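PDB 6LN0: Non-structural protein 3 from Porcine deltacoronavirus, which probably binds ADP-ribose through its macro domain and cleaves the viral replicase polyprotein through its papain-like protease domain. Local coordinates for residues L21-P34 and I110-L122. Sequence-based numbering, arbitrary orientation.
Sequences LASIKFDNSVLVNP and ILTEPAHYVIPIL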
ATOM      1  N   LEU A  21     -33.594  12.600 -24.710  1.00 75.14           N
ATOM      2  CA  LEU A  21     -34.475  12.458 -23.554  1.00 74.50           C
ATOM      3  C   LEU A  21     -35.591  11.458 -23.807  1.00 74.00           C
ATOM      4  O   LEU A  21     -35.870  10.613 -22.950  1.00 75.62           O
ATOM      5  CB  LEU A  21     -35.045  13.827 -23.164  1.00 71.70           C
ATOM      6  CG  LEU A  21     -33.913  14.682 -22.600  1.00 75.37           C
ATOM      7  CD1 LEU A  21     -34.360  16.093 -22.348  1.00 67.46           C
ATOM      8  CD2 LEU A  21     -33.302  14.058 -21.329  1.00 66.04           C
ATOM      9  N   ALA A  22     -36.209  11.506 -24.995  1.00 71.58           N
ATOM     10  CA  ALA A  22     -37.259  10.551 -25.339  1.00 75.21           C
ATOM     11  C   ALA A  22     -36.843   9.105 -25.093  1.00 71.95           C
ATOM     12  O   ALA A  22     -37.696   8.251 -24.847  1.00 70.74           O
ATOM     13  CB  ALA A  22     -37.680  10.728 -26.806  1.00 68.03           C
ATOM     14  N   SER A  23     -35.548   8.818 -25.112  1.00 80.13           N
ATOM     15  CA  SER A  23     -35.037   7.473 -24.903  1.00 75.92           C
ATOM     16  C   SER A  23     -35.160   6.979 -23.468  1.00 74.33           C
ATOM     17  O   SER A  23     -35.251   5.761 -23.257  1.00 81.02           O
ATOM     18  CB  SER A  23     -33.567   7.419 -25.270  1.00 81.53           C
ATOM     19  OG  SER A  23     -32.829   8.378 -24.538  1.00 84.10           O
ATOM     20  N   ILE A  24     -35.200   7.882 -22.484  1.00 72.52           N
ATOM     21  CA  ILE A  24     -34.861   7.490 -21.123  1.00 71.78           C
ATOM     22  C   ILE A  24     -35.905   6.528 -20.568  1.00 71.41           C
ATOM     23  O   ILE A  24     -37.100   6.606 -20.887  1.00 71.22           O
ATOM     24  CB  ILE A  24     -34.705   8.748 -20.253  1.00 67.98           C
ATOM     25  CG1 ILE A  24     -33.517   9.576 -20.721  1.00 66.56           C
ATOM     26  CG2 ILE A  24     -34.499   8.388 -18.786  1.00 65.40           C
ATOM     27  CD1 ILE A  24     -32.168   8.990 -20.290  1.00 69.91           C
ATOM     28  N   LYS A  25     -35.440   5.598 -19.746  1.00 68.68           N
ATOM     29  CA  LYS A  25     -36.286   4.706 -18.961  1.00 71.66           C
ATOM     30  C   LYS A  25     -36.791   5.466 -17.728  1.00 74.44           C
ATOM     31  O   LYS A  25     -36.086   5.573 -16.718  1.00 74.54           O
ATOM     32  CB  LYS A  25     -35.489   3.460 -18.579  1.00 75.78           C
ATOM     33  CG  LYS A  25     -36.130   2.531 -17.543  1.00 80.52           C
ATOM     34  CD  LYS A  25     -35.087   1.569 -16.972  1.00 78.44           C
ATOM     35  CE  LYS A  25     -35.333   1.289 -15.490  1.00 81.17           C
ATOM     36  NZ  LYS A  25     -36.707   1.693 -15.059  1.00 80.18           N
ATOM     37  N   PHE A  26     -38.020   5.997 -17.796  1.00 69.48           N
ATOM     38  CA  PHE A  26     -38.563   6.837 -16.733  1.00 65.57           C
ATOM     39  C   PHE A  26     -39.237   6.002 -15.638  1.00 67.76           C
ATOM     40  O   PHE A  26     -39.447   4.795 -15.773  1.00 72.71           O
ATOM     41  CB  PHE A  26     -39.555   7.851 -17.296  1.00 61.24           C
ATOM     42  CG  PHE A  26     -38.915   8.940 -18.107  1.00 63.71           C
ATOM     43  CD1 PHE A  26     -38.211   9.961 -17.492  1.00 63.55           C
ATOM     44  CD2 PHE A  26     -39.023   8.949 -19.488  1.00 64.23           C
ATOM     45  CE1 PHE A  26     -37.623  10.977 -18.247  1.00 61.22           C
ATOM     46  CE2 PHE A  26     -38.434   9.951 -20.241  1.00 66.17           C
ATOM     47  CZ  PHE A  26     -37.736  10.968 -19.620  1.00 60.99           C
ATOM     48  N   ASP A  27     -39.577   6.677 -14.533  1.00 69.37           N
ATOM     49  CA  ASP A  27     -40.151   6.056 -13.339  1.00 67.35           C
ATOM     50  C   ASP A  27     -40.659   7.125 -12.366  1.00 68.38           C
ATOM     51  O   ASP A  27     -40.039   7.373 -11.320  1.00 65.38           O
ATOM     52  CB  ASP A  27     -39.112   5.156 -12.663  1.00 69.11           C
ATOM     53  CG  ASP A  27     -39.641   4.490 -11.396  1.00 77.66           C
ATOM     54  OD1 ASP A  27     -40.870   4.547 -11.150  1.00 75.42           O
ATOM     55  OD2 ASP A  27     -38.820   3.911 -10.640  1.00 78.26           O
ATOM     56  N   ASN A  28     -41.788   7.761 -12.706  1.00 69.22           N
ATOM     57  CA  ASN A  28     -42.335   8.901 -11.957  1.00 65.13           C
ATOM     58  C   ASN A  28     -41.253   9.946 -11.695  1.00 59.78           C
ATOM     59  O   ASN A  28     -41.118  10.489 -10.600  1.00 57.17           O
ATOM     60  CB  ASN A  28     -42.995   8.442 -10.659  1.00 64.67           C
ATOM     61  CG  ASN A  28     -44.156   7.508 -10.908  1.00 65.70           C
ATOM     62  OD1 ASN A  28     -44.143   6.351 -10.481  1.00 66.33           O
ATOM     63  ND2 ASN A  28     -45.159   7.997 -11.630  1.00 66.95           N
ATOM     64  N   SER A  29     -40.506  10.249 -12.744  1.00 58.42           N
ATOM     65  CA  SER A  29     -39.248  10.953 -12.620  1.00 55.38           C
ATOM     66  C   SER A  29     -39.466  12.454 -12.575  1.00 53.96           C
ATOM     67  O   SER A  29     -40.477  12.979 -13.041  1.00 55.24           O
ATOM     68  CB  SER A  29     -38.329  10.600 -13.788  1.00 58.57           C
ATOM     69  OG  SER A  29     -38.254   9.194 -13.982  1.00 60.23           O
ATOM     70  N   VAL A  30     -38.496  13.143 -11.991  1.00 55.47           N
ATOM     71  CA  VAL A  30     -38.393  14.586 -12.119  1.00 48.71           C
ATOM     72  C   VAL A  30     -37.472  14.842 -13.296  1.00 56.72           C
ATOM     73  O   VAL A  30     -36.281  14.532 -13.241  1.00 53.84           O
ATOM     74  CB  VAL A  30     -37.858  15.237 -10.846  1.00 52.20           C
ATOM     75  CG1 VAL A  30     -37.559  16.721 -11.102  1.00 52.26           C
ATOM     76  CG2 VAL A  30     -38.866  15.065  -9.731  1.00 55.12           C
ATOM     77  N   LEU A  31     -38.030  15.380 -14.372  1.00 55.06           N
ATOM     78  CA  LEU A  31     -37.251  15.701 -15.553  1.00 50.64           C
ATOM     79  C   LEU A  31     -36.809  17.144 -15.436  1.00 48.13           C
ATOM     80  O   LEU A  31     -37.656  18.041 -15.350  1.00 51.79           O
ATOM     81  CB  LEU A  31     -38.081  15.477 -16.812  1.00 46.91           C
ATOM     82  CG  LEU A  31     -37.454  15.849 -18.141  1.00 51.31           C
ATOM     83  CD1 LEU A  31     -36.312  14.892 -18.465  1.00 53.92           C
ATOM     84  CD2 LEU A  31     -38.516  15.810 -19.229  1.00 53.27           C
ATOM     85  N   VAL A  32     -35.493  17.372 -15.417  1.00 44.60           N
ATOM     86  CA  VAL A  32     -34.957  18.724 -15.305  1.00 48.52           C
ATOM     87  C   VAL A  32     -34.876  19.365 -16.685  1.00 47.74           C
ATOM     88  O   VAL A  32     -34.414  18.749 -17.651  1.00 45.26           O
ATOM     89  CB  VAL A  32     -33.575  18.739 -14.622  1.00 48.12           C
ATOM     90  CG1 VAL A  32     -33.130  20.165 -14.465  1.00 48.07           C
ATOM     91  CG2 VAL A  32     -33.612  18.065 -13.257  1.00 50.25           C
ATOM     92  N   ASN A  33     -35.289  20.623 -16.761  1.00 49.17           N
ATOM     93  CA  ASN A  33     -35.316  21.390 -18.007  1.00 53.76           C
ATOM     94  C   ASN A  33     -34.377  22.579 -17.876  1.00 50.31           C
ATOM     95  O   ASN A  33     -34.680  23.526 -17.124  1.00 49.77           O
ATOM     96  CB  ASN A  33     -36.738  21.862 -18.322  1.00 51.47           C
ATOM     97  CG  ASN A  33     -36.833  22.672 -19.623  1.00 59.55           C
ATOM     98  OD1 ASN A  33     -36.171  23.708 -19.800  1.00 58.83           O
ATOM     99  ND2 ASN A  33     -37.689  22.208 -20.531  1.00 62.62           N
ATOM    100  N   PRO A  34     -33.255  22.597 -18.570  1.00 54.68           N
ATOM    101  CA  PRO A  34     -32.327  23.729 -18.467  1.00 53.97           C
ATOM    102  C   PRO A  34     -32.788  24.863 -19.372  1.00 59.45           C
ATOM    103  O   PRO A  34     -32.720  24.770 -20.602  1.00 59.43           O
ATOM    104  CB  PRO A  34     -30.989  23.121 -18.922  1.00 53.39           C
ATOM    105  CG  PRO A  34     -31.219  21.632 -19.004  1.00 52.04           C
ATOM    106  CD  PRO A  34     -32.678  21.502 -19.357  1.00 57.61           C
ATOM    107  N   ILE A 110     -31.467  21.677  -7.647  1.00 56.80           N
ATOM    108  CA  ILE A 110     -32.248  20.617  -8.270  1.00 54.90           C
ATOM    109  C   ILE A 110     -32.483  19.461  -7.312  1.00 59.79           C
ATOM    110  O   ILE A 110     -33.602  18.954  -7.188  1.00 56.60           O
ATOM    111  CB  ILE A 110     -31.524  20.137  -9.548  1.00 53.70           C
ATOM    112  CG1 ILE A 110     -31.643  21.166 -10.668  1.00 54.66           C
ATOM    113  CG2 ILE A 110     -32.007  18.738  -9.979  1.00 53.15           C
ATOM    114  CD1 ILE A 110     -30.723  20.891 -11.825  1.00 54.70           C
ATOM    115  N   LEU A 111     -31.417  19.007  -6.652  1.00 62.21           N
ATOM    116  CA  LEU A 111     -31.404  17.714  -5.969  1.00 62.29           C
ATOM    117  C   LEU A 111     -31.702  17.963  -4.496  1.00 66.17           C
ATOM    118  O   LEU A 111     -30.801  18.089  -3.665  1.00 63.97           O
ATOM    119  CB  LEU A 111     -30.075  17.010  -6.182  1.00 59.36           C
ATOM    120  CG  LEU A 111     -29.752  16.803  -7.662  1.00 60.92           C
ATOM    121  CD1 LEU A 111     -28.283  17.058  -7.945  1.00 61.45           C
ATOM    122  CD2 LEU A 111     -30.172  15.408  -8.116  1.00 59.26           C
ATOM    123  N   THR A 112     -32.994  18.051  -4.183  1.00 65.48           N
ATOM    124  CA  THR A 112     -33.451  18.465  -2.870  1.00 67.11           C
ATOM    125  C   THR A 112     -34.378  17.463  -2.212  1.00 70.72           C
ATOM    126  O   THR A 112     -34.546  17.516  -0.990  1.00 74.95           O
ATOM    127  CB  THR A 112     -34.180  19.814  -2.966  1.00 67.69           C
ATOM    128  OG1 THR A 112     -35.382  19.651  -3.735  1.00 67.87           O
ATOM    129  CG2 THR A 112     -33.290  20.839  -3.632  1.00 59.29           C
ATOM    130  N   GLU A 113     -34.967  16.556  -2.971  1.00 69.31           N
ATOM    131  CA  GLU A 113     -36.003  15.650  -2.509  1.00 68.79           C
ATOM    132  C   GLU A 113     -35.655  14.242  -2.956  1.00 70.11           C
ATOM    133  O   GLU A 113     -34.909  14.060  -3.919  1.00 70.27           O
ATOM    134  CB  GLU A 113     -37.371  16.060  -3.074  1.00 74.96           C
ATOM    135  CG  GLU A 113     -37.660  17.544  -2.988  1.00 77.43           C
ATOM    136  CD  GLU A 113     -37.993  17.982  -1.572  1.00 87.59           C
ATOM    137  OE1 GLU A 113     -37.442  19.018  -1.114  1.00 85.26           O
ATOM    138  OE2 GLU A 113     -38.808  17.280  -0.921  1.00 85.63           O
ATOM    139  N   PRO A 114     -36.150  13.234  -2.279  1.00 73.10           N
ATOM    140  CA  PRO A 114     -35.774  11.869  -2.672  1.00 72.31           C
ATOM    141  C   PRO A 114     -36.653  11.344  -3.799  1.00 69.54           C
ATOM    142  O   PRO A 114     -37.697  10.719  -3.584  1.00 68.89           O
ATOM    143  CB  PRO A 114     -35.920  11.082  -1.366  1.00 74.33           C
ATOM    144  CG  PRO A 114     -36.958  11.839  -0.611  1.00 79.68           C
ATOM    145  CD  PRO A 114     -36.902  13.272  -1.013  1.00 73.46           C
ATOM    146  N   ALA A 115     -36.207  11.635  -5.021  1.00 65.83           N
ATOM    147  CA  ALA A 115     -36.904  11.302  -6.253  1.00 63.66           C
ATOM    148  C   ALA A 115     -35.877  10.836  -7.270  1.00 60.08           C
ATOM    149  O   ALA A 115     -34.665  10.973  -7.066  1.00 59.98           O
ATOM    150  CB  ALA A 115     -37.684  12.502  -6.811  1.00 54.96           C
ATOM    151  N   HIS A 116     -36.371  10.301  -8.387  1.00 58.39           N
ATOM    152  CA  HIS A 116     -35.516   9.908  -9.500  1.00 58.45           C
ATOM    153  C   HIS A 116     -35.376  11.083 -10.458  1.00 56.49           C
ATOM    154  O   HIS A 116     -36.338  11.468 -11.127  1.00 60.21           O
ATOM    155  CB  HIS A 116     -36.063   8.695 -10.242  1.00 53.80           C
ATOM    156  CG  HIS A 116     -35.380   8.467 -11.554  1.00 65.08           C
ATOM    157  ND1 HIS A 116     -36.056   8.424 -12.756  1.00 63.44           N
ATOM    158  CD2 HIS A 116     -34.065   8.323 -11.856  1.00 64.50           C
ATOM    159  CE1 HIS A 116     -35.192   8.231 -13.737  1.00 64.86           C
ATOM    160  NE2 HIS A 116     -33.978   8.166 -13.219  1.00 66.31           N
ATOM    161  N   TYR A 117     -34.174  11.621 -10.557  1.00 59.12           N
ATOM    162  CA  TYR A 117     -33.900  12.786 -11.377  1.00 55.50           C
ATOM    163  C   TYR A 117     -33.317  12.367 -12.719  1.00 58.59           C
ATOM    164  O   TYR A 117     -32.503  11.441 -12.797  1.00 61.62           O
ATOM    165  CB  TYR A 117     -32.927  13.715 -10.664  1.00 55.34           C
ATOM    166  CG  TYR A 117     -33.517  14.395  -9.457  1.00 55.42           C
ATOM    167  CD1 TYR A 117     -34.195  15.603  -9.582  1.00 54.49           C
ATOM    168  CD2 TYR A 117     -33.385  13.847  -8.190  1.00 57.19           C
ATOM    169  CE1 TYR A 117     -34.739  16.244  -8.482  1.00 56.28           C
ATOM    170  CE2 TYR A 117     -33.930  14.482  -7.084  1.00 59.36           C
ATOM    171  CZ  TYR A 117     -34.602  15.677  -7.235  1.00 60.98           C
ATOM    172  OH  TYR A 117     -35.137  16.321  -6.143  1.00 62.99           O
ATOM    173  N   VAL A 118     -33.732  13.061 -13.772  1.00 52.23           N
ATOM    174  CA  VAL A 118     -33.158  12.900 -15.097  1.00 51.08           C
ATOM    175  C   VAL A 118     -32.624  14.261 -15.488  1.00 53.51           C
ATOM    176  O   VAL A 118     -33.384  15.234 -15.547  1.00 55.91           O
ATOM    177  CB  VAL A 118     -34.184  12.379 -16.110  1.00 52.35           C
ATOM    178  CG1 VAL A 118     -33.570  12.252 -17.461  1.00 52.26           C
ATOM    179  CG2 VAL A 118     -34.723  11.040 -15.652  1.00 57.23           C
ATOM    180  N   ILE A 119     -31.317  14.350 -15.696  1.00 48.63           N
ATOM    181  CA  ILE A 119     -30.716  15.669 -15.845  1.00 54.08           C
ATOM    182  C   ILE A 119     -29.868  15.724 -17.111  1.00 61.38           C
ATOM    183  O   ILE A 119     -28.843  15.031 -17.213  1.00 57.64           O
ATOM    184  CB  ILE A 119     -29.886  16.044 -14.604  1.00 54.76           C
ATOM    185  CG1 ILE A 119     -30.641  15.695 -13.322  1.00 55.41           C
ATOM    186  CG2 ILE A 119     -29.558  17.517 -14.597  1.00 47.81           C
ATOM    187  CD1 ILE A 119     -30.125  16.414 -12.093  1.00 54.10           C
ATOM    188  N   PRO A 120     -30.280  16.495 -18.115  1.00 61.16           N
ATOM    189  CA  PRO A 120     -29.323  16.944 -19.132  1.00 61.51           C
ATOM    190  C   PRO A 120     -28.199  17.719 -18.462  1.00 62.15           C
ATOM    191  O   PRO A 120     -28.446  18.630 -17.667  1.00 62.07           O
ATOM    192  CB  PRO A 120     -30.169  17.850 -20.038  1.00 60.80           C
ATOM    193  CG  PRO A 120     -31.446  18.138 -19.238  1.00 54.83           C
ATOM    194  CD  PRO A 120     -31.657  16.904 -18.433  1.00 55.42           C
ATOM    195  N   ILE A 121     -26.956  17.351 -18.787  1.00 62.94           N
ATOM    196  CA  ILE A 121     -25.815  18.050 -18.208  1.00 64.73           C
ATOM    197  C   ILE A 121     -25.946  19.533 -18.498  1.00 65.84           C
ATOM    198  O   ILE A 121     -26.241  19.937 -19.632  1.00 71.10           O
ATOM    199  CB  ILE A 121     -24.503  17.475 -18.755  1.00 66.02           C
ATOM    200  CG1 ILE A 121     -24.369  16.019 -18.332  1.00 63.53           C
ATOM    201  CG2 ILE A 121     -23.316  18.285 -18.269  1.00 66.19           C
ATOM    202  CD1 ILE A 121     -23.459  15.249 -19.212  1.00 70.06           C
ATOM    203  N   LEU A 122     -25.787  20.351 -17.460  1.00 63.20           N
ATOM    204  CA  LEU A 122     -26.009  21.782 -17.581  1.00 67.77           C
ATOM    205  C   LEU A 122     -24.840  22.431 -18.306  1.00 71.71           C
ATOM    206  O   LEU A 122     -23.705  21.958 -18.240  1.00 70.51           O
ATOM    207  CB  LEU A 122     -26.195  22.426 -16.202  1.00 65.88           C
ATOM    208  CG  LEU A 122     -27.189  21.819 -15.201  1.00 67.58           C
ATOM    209  CD1 LEU A 122     -27.396  22.775 -14.026  1.00 66.14           C
ATOM    210  CD2 LEU A 122     -28.541  21.463 -15.858  1.00 65.51           C
TER
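V30 and V32 reach across to H116 and V118 through three backbone hydrogen bonds, the ladder expected of neighbouring parallel strands. V30 N donates to H116 O (2.9 Å), V118 N returns a bond to V30 O, and V32 N closes the series on V118 O, almost straight at 172°. The strand axes diverge by 17°. Beyond V32 the ladder cannot continue, because P120 has no N-H: its CD lies 3.4 Å from V32 O, and its CG meets P34 CG.

A polar side-chain pair flanks the ladder. S29 OG approaches the edge of the imidazole, in its plane, and shares a hydrogen bond of 2.6 Å with H116 ND1. The same hydroxyl accepts a hydrogen bond from D27 N, while H116 NE2 is bonded to T150, so both ring nitrogens are engaged and the ring's rotation is fixed.

The two strands, 29-34 and 117-120, are central neighbours in the mixed six-stranded sheet of the macro domain, an alpha/beta/alpha sandwich; strand 83-89 adjoins the first and strand 146-152 the second.

Apolar contacts cover both faces. On one, V118 CG1 touches L31 CD1, while its CG2 lies 3.9 Å from F26 CE1; helix 44-53 packs on L31 from this side. On the other, V30 lies alongside the Y117 ring, CG1 against CD1 at 3.9 Å. V32 there meets I110 tip to tip: with CG1 anti to the backbone N (chi1 -176°), that methyl comes to 3.6 Å from I110 CD1, and CG2 packs on I119 CG1.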